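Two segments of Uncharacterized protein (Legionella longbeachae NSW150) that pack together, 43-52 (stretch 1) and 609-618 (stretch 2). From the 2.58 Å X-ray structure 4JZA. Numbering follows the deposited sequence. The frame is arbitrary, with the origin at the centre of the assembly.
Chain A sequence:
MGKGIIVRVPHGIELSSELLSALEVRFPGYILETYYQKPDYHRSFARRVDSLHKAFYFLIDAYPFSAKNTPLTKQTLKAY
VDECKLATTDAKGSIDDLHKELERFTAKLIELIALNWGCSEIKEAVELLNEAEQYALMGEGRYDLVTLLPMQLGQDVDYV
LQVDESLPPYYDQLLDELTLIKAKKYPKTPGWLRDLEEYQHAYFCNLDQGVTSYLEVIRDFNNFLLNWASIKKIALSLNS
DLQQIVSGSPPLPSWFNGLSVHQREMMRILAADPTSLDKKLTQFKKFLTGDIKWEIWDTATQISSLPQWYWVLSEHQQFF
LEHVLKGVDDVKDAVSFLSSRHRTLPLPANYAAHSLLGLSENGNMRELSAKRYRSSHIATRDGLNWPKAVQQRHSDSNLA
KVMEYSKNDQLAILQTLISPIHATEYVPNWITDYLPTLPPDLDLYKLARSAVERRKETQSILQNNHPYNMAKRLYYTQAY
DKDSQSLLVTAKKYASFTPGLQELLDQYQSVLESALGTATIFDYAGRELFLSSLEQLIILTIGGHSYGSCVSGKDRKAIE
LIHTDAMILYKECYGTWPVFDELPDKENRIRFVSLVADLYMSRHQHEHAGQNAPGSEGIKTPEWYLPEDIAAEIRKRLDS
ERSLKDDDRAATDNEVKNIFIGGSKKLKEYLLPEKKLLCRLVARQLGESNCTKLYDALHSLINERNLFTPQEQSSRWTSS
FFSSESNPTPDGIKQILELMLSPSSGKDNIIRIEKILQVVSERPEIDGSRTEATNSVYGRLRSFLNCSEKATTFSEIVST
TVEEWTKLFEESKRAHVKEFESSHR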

ATOM      1  N   ARG A  43      17.566 -12.493   4.520  1.00 42.63           N
ATOM      2  CA  ARG A  43      16.854 -11.734   5.564  1.00 44.22           C
ATOM      3  C   ARG A  43      15.637 -11.010   4.972  1.00 43.23           C
ATOM      4  O   ARG A  43      14.548 -11.131   5.496  1.00 47.51           O
ATOM      5  CB  ARG A  43      17.783 -10.718   6.284  1.00 45.44           C
ATOM      6  CG  ARG A  43      17.124 -10.108   7.543  1.00 47.55           C
ATOM      7  CD  ARG A  43      17.999  -9.118   8.314  1.00 46.35           C
ATOM      8  NE  ARG A  43      17.778  -7.753   7.853  1.00 49.11           N
ATOM      9  CZ  ARG A  43      17.194  -6.795   8.559  1.00 58.50           C
ATOM     10  NH1 ARG A  43      16.740  -7.009   9.788  1.00 67.41           N
ATOM     11  NH2 ARG A  43      17.052  -5.603   8.034  1.00 62.98           N
ATOM     12  N   SER A  44      15.814 -10.298   3.868  1.00 40.11           N
ATOM     13  CA  SER A  44      14.711  -9.542   3.268  1.00 42.41           C
ATOM     14  C   SER A  44      13.573 -10.468   2.835  1.00 43.46           C
ATOM     15  O   SER A  44      12.389 -10.128   2.929  1.00 42.55           O
ATOM     16  CB  SER A  44      15.206  -8.627   2.131  1.00 39.45           C
ATOM     17  OG  SER A  44      16.038  -7.574   2.691  1.00 39.76           O
ATOM     18  N   PHE A  45      13.948 -11.669   2.439  1.00 43.93           N
ATOM     19  CA  PHE A  45      12.983 -12.682   2.031  1.00 45.97           C
ATOM     20  C   PHE A  45      12.126 -13.183   3.205  1.00 45.10           C
ATOM     21  O   PHE A  45      10.901 -13.207   3.148  1.00 49.01           O
ATOM     22  CB  PHE A  45      13.725 -13.828   1.338  1.00 45.94           C
ATOM     23  CG  PHE A  45      12.913 -15.036   1.178  1.00 45.55           C
ATOM     24  CD1 PHE A  45      12.041 -15.142   0.137  1.00 44.94           C
ATOM     25  CD2 PHE A  45      13.009 -16.056   2.088  1.00 46.26           C
ATOM     26  CE1 PHE A  45      11.256 -16.250   0.008  1.00 41.73           C
ATOM     27  CE2 PHE A  45      12.237 -17.163   1.965  1.00 42.70           C
ATOM     28  CZ  PHE A  45      11.361 -17.246   0.926  1.00 42.64           C
ATOM     29  N   ALA A  46      12.762 -13.575   4.277  1.00 43.13           N
ATOM     30  CA  ALA A  46      12.007 -13.959   5.449  1.00 42.76           C
ATOM     31  C   ALA A  46      11.147 -12.801   5.984  1.00 44.00           C
ATOM     32  O   ALA A  46      10.061 -13.019   6.496  1.00 46.17           O
ATOM     33  CB  ALA A  46      12.965 -14.432   6.534  1.00 42.25           C
ATOM     34  N   ARG A  47      11.636 -11.565   5.901  1.00 46.64           N
ATOM     35  CA  ARG A  47      10.865 -10.451   6.461  1.00 45.12           C
ATOM     36  C   ARG A  47       9.620 -10.288   5.658  1.00 40.48           C
ATOM     37  O   ARG A  47       8.567 -10.079   6.243  1.00 42.20           O
ATOM     38  CB  ARG A  47      11.620  -9.106   6.559  1.00 43.38           C
ATOM     39  CG  ARG A  47      12.752  -9.076   7.559  1.00 43.78           C
ATOM     40  CD  ARG A  47      13.470  -7.715   7.565  1.00 46.25           C
ATOM     41  NE  ARG A  47      12.906  -7.003   8.697  1.00 54.00           N
ATOM     42  CZ  ARG A  47      12.425  -5.759   8.699  1.00 54.12           C
ATOM     43  NH1 ARG A  47      12.482  -4.935   7.648  1.00 52.00           N
ATOM     44  NH2 ARG A  47      11.893  -5.313   9.810  1.00 56.59           N
ATOM     45  N   ARG A  48       9.723 -10.428   4.342  1.00 38.43           N
ATOM     46  CA  ARG A  48       8.561 -10.185   3.471  1.00 38.74           C
ATOM     47  C   ARG A  48       7.547 -11.296   3.601  1.00 37.71           C
ATOM     48  O   ARG A  48       6.358 -11.033   3.679  1.00 38.47           O
ATOM     49  CB  ARG A  48       8.960 -10.050   2.009  1.00 38.74           C
ATOM     50  CG  ARG A  48       7.948  -9.313   1.158  1.00 37.64           C
ATOM     51  CD  ARG A  48       8.308  -7.856   1.020  1.00 39.62           C
ATOM     52  NE  ARG A  48       7.188  -7.094   0.554  1.00 38.40           N
ATOM     53  CZ  ARG A  48       6.184  -6.719   1.317  1.00 41.06           C
ATOM     54  NH1 ARG A  48       6.201  -7.001   2.598  1.00 44.35           N
ATOM     55  NH2 ARG A  48       5.158  -6.051   0.804  1.00 42.22           N
ATOM     56  N   VAL A  49       8.018 -12.530   3.619  1.00 36.44           N
ATOM     57  CA  VAL A  49       7.127 -13.631   3.878  1.00 37.51           C
ATOM     58  C   VAL A  49       6.379 -13.394   5.183  1.00 39.57           C
ATOM     59  O   VAL A  49       5.146 -13.450   5.217  1.00 39.31           O
ATOM     60  CB  VAL A  49       7.855 -14.992   3.935  1.00 37.54           C
ATOM     61  CG1 VAL A  49       6.920 -16.081   4.433  1.00 37.67           C
ATOM     62  CG2 VAL A  49       8.351 -15.397   2.561  1.00 35.97           C
ATOM     63  N   ASP A  50       7.124 -13.116   6.244  1.00 42.64           N
ATOM     64  CA  ASP A  50       6.549 -12.987   7.575  1.00 45.79           C
ATOM     65  C   ASP A  50       5.549 -11.856   7.607  1.00 41.72           C
ATOM     66  O   ASP A  50       4.460 -11.990   8.125  1.00 48.53           O
ATOM     67  CB  ASP A  50       7.673 -12.804   8.612  1.00 51.35           C
ATOM     68  CG  ASP A  50       7.164 -12.600  10.060  1.00 55.89           C
ATOM     69  OD1 ASP A  50       6.523 -13.485  10.672  1.00 66.41           O
ATOM     70  OD2 ASP A  50       7.452 -11.539  10.614  1.00 58.29           O
ATOM     71  N   SER A  51       5.873 -10.747   6.999  1.00 40.71           N
ATOM     72  CA  SER A  51       4.958  -9.601   7.049  1.00 39.92           C
ATOM     73  C   SER A  51       3.639  -9.860   6.333  1.00 37.97           C
ATOM     74  O   SER A  51       2.607  -9.371   6.766  1.00 40.25           O
ATOM     75  CB  SER A  51       5.627  -8.353   6.459  1.00 39.01           C
ATOM     76  OG  SER A  51       4.907  -7.195   6.784  1.00 38.49           O
ATOM     77  N   LEU A  52       3.687 -10.581   5.220  1.00 35.84           N
ATOM     78  CA  LEU A  52       2.490 -10.864   4.449  1.00 36.21           C
ATOM     79  C   LEU A  52       1.622 -11.913   5.134  1.00 36.55           C
ATOM     80  O   LEU A  52       0.371 -11.905   5.027  1.00 36.69           O
ATOM     81  CB  LEU A  52       2.851 -11.296   3.014  1.00 35.42           C
ATOM     82  CG  LEU A  52       3.463 -10.199   2.149  1.00 36.47           C
ATOM     83  CD1 LEU A  52       3.839 -10.772   0.811  1.00 36.19           C
ATOM     84  CD2 LEU A  52       2.540  -9.009   1.941  1.00 37.18           C
ATOM     85  N   ALA A 609      13.442   2.592   4.384  1.00 35.60           N
ATOM     86  CA  ALA A 609      12.424   2.112   3.413  1.00 35.33           C
ATOM     87  C   ALA A 609      11.760   0.770   3.773  1.00 36.13           C
ATOM     88  O   ALA A 609      10.547   0.581   3.593  1.00 36.73           O
ATOM     89  CB  ALA A 609      13.024   2.010   2.031  1.00 35.03           C
ATOM     90  N   GLY A 610      12.550  -0.191   4.235  1.00 38.39           N
ATOM     91  CA  GLY A 610      11.999  -1.522   4.594  1.00 37.19           C
ATOM     92  C   GLY A 610      10.921  -1.478   5.643  1.00 36.17           C
ATOM     93  O   GLY A 610       9.976  -2.266   5.633  1.00 36.41           O
ATOM     94  N   GLN A 611      11.043  -0.552   6.566  1.00 36.57           N
ATOM     95  CA  GLN A 611      10.062  -0.466   7.603  1.00 38.35           C
ATOM     96  C   GLN A 611       8.661  -0.134   7.077  1.00 39.75           C
ATOM     97  O   GLN A 611       7.678  -0.411   7.743  1.00 43.57           O
ATOM     98  CB  GLN A 611      10.478   0.572   8.608  1.00 39.32           C
ATOM     99  CG  GLN A 611      11.711   0.196   9.421  1.00 38.94           C
ATOM    100  CD  GLN A 611      12.163   1.344  10.314  1.00 40.09           C
ATOM    101  OE1 GLN A 611      12.161   2.522   9.927  1.00 41.72           O
ATOM    102  NE2 GLN A 611      12.526   1.019  11.500  1.00 41.69           N
ATOM    103  N   ASN A 612       8.596   0.494   5.912  1.00 40.31           N
ATOM    104  CA  ASN A 612       7.342   0.707   5.202  1.00 38.65           C
ATOM    105  C   ASN A 612       6.672  -0.567   4.702  1.00 37.14           C
ATOM    106  O   ASN A 612       5.460  -0.687   4.743  1.00 36.92           O
ATOM    107  CB  ASN A 612       7.526   1.703   4.067  1.00 38.68           C
ATOM    108  CG  ASN A 612       7.735   3.112   4.562  1.00 37.43           C
ATOM    109  OD1 ASN A 612       6.787   3.837   4.810  1.00 38.81           O
ATOM    110  ND2 ASN A 612       8.978   3.504   4.702  1.00 38.32           N
ATOM    111  N   ALA A 613       7.465  -1.499   4.191  1.00 37.26           N
ATOM    112  CA  ALA A 613       6.997  -2.841   3.879  1.00 36.05           C
ATOM    113  C   ALA A 613       8.109  -3.837   4.144  1.00 34.99           C
ATOM    114  O   ALA A 613       8.967  -4.027   3.295  1.00 36.10           O
ATOM    115  CB  ALA A 613       6.551  -2.920   2.435  1.00 36.93           C
ATOM    116  N   PRO A 614       8.055  -4.528   5.364  1.00 35.18           N
ATOM    117  CA  PRO A 614       9.276  -5.310   5.646  1.00 35.67           C
ATOM    118  C   PRO A 614       9.650  -6.360   4.611  1.00 37.76           C
ATOM    119  O   PRO A 614       8.800  -7.059   4.090  1.00 38.65           O
ATOM    120  CB  PRO A 614       8.963  -5.992   6.970  1.00 34.34           C
ATOM    121  CG  PRO A 614       8.154  -5.002   7.685  1.00 36.58           C
ATOM    122  CD  PRO A 614       7.177  -4.627   6.632  1.00 37.31           C
ATOM    123  N   GLY A 615      10.949  -6.472   4.356  1.00 40.22           N
ATOM    124  CA  GLY A 615      11.503  -7.273   3.284  1.00 39.35           C
ATOM    125  C   GLY A 615      11.676  -6.493   2.001  1.00 40.49           C
ATOM    126  O   GLY A 615      12.108  -7.011   0.987  1.00 41.13           O
ATOM    127  N   SER A 616      11.361  -5.215   2.067  1.00 40.77           N
ATOM    128  CA  SER A 616      11.415  -4.336   0.919  1.00 37.50           C
ATOM    129  C   SER A 616      12.580  -3.390   1.070  1.00 38.35           C
ATOM    130  O   SER A 616      12.521  -2.243   0.661  1.00 36.77           O
ATOM    131  CB  SER A 616      10.121  -3.568   0.766  1.00 35.95           C
ATOM    132  OG  SER A 616       9.119  -4.411   0.265  1.00 39.16           O
ATOM    133  N   GLU A 617      13.637  -3.880   1.690  1.00 36.96           N
ATOM    134  CA  GLU A 617      14.760  -3.043   2.014  1.00 36.59           C
ATOM    135  C   GLU A 617      15.651  -2.902   0.811  1.00 37.14           C
ATOM    136  O   GLU A 617      16.526  -3.710   0.572  1.00 41.47           O
ATOM    137  CB  GLU A 617      15.550  -3.673   3.150  1.00 35.67           C
ATOM    138  CG  GLU A 617      14.832  -3.643   4.484  1.00 35.34           C
ATOM    139  CD  GLU A 617      14.038  -4.896   4.753  1.00 36.44           C
ATOM    140  OE1 GLU A 617      14.437  -5.959   4.270  1.00 38.95           O
ATOM    141  OE2 GLU A 617      13.020  -4.821   5.454  1.00 32.76           O
ATOM    142  N   GLY A 618      15.414  -1.836   0.064  1.00 38.15           N
ATOM    143  CA  GLY A 618      16.263  -1.447  -1.069  1.00 38.02           C
ATOM    144  C   GLY A 618      15.926  -0.019  -1.440  1.00 37.86           C
ATOM    145  O   GLY A 618      15.179   0.601  -0.716  1.00 41.76           O
TER

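Residues 609-618 run from a helix into a turn that crosses one side of the helix formed by residues 43-52, burying 462 Å² between them. The early residues contribute little: Ala 609 and Asn 612 do not touch the other stretch, and Gly 610 approaches only the end of Arg 47. A CB on Gly 610 would point toward the helix but would run into CG of Glu 617.

Contact begins in earnest at Ala 613, whose small methyl group lies over one face of the Arg 48 guanidinium, with CB 3.8 Å from NH2. Ala 613 also opens a type II turn that ends at Ser 616. Pro 614, with its phi of -58°, fits the second position of this turn. Its CA-to-CB bond points toward the helix. Its CB packs over a face of the Arg 47 guanidinium, 3.7 Å from Arg 47 NH1, while its CD lies 3.4 Å from Ser 51 OG. The carbonyl is used as well: Arg 48 NH1 donates a hydrogen bond to Pro 614 O (3.0 Å), and Arg 48 CA makes a CH···O contact with the same oxygen at 3.2 Å.

At Gly 615 the backbones come closest, with its CA 3.9 Å from Ser 44 CA and 3.0 Å from Ser 44 O. Glycine suits this position twice over: its phi of 91° disfavours a side chain, and a CB would collide with Ser 44 O and Arg 48 CB. Ser 616 then places its OG over a face of the Arg 48 guanidinium.

Glu 617 points back toward the helix and supplies the negative charge that answers Arg 47. Ser 44 OG donates a hydrogen bond to Glu 617 OE1 (2.8 Å), and the carboxylate forms a salt bridge with Arg 47, although the modelled approach is too short for its length to be trusted. Gly 618 makes no contact with the helix.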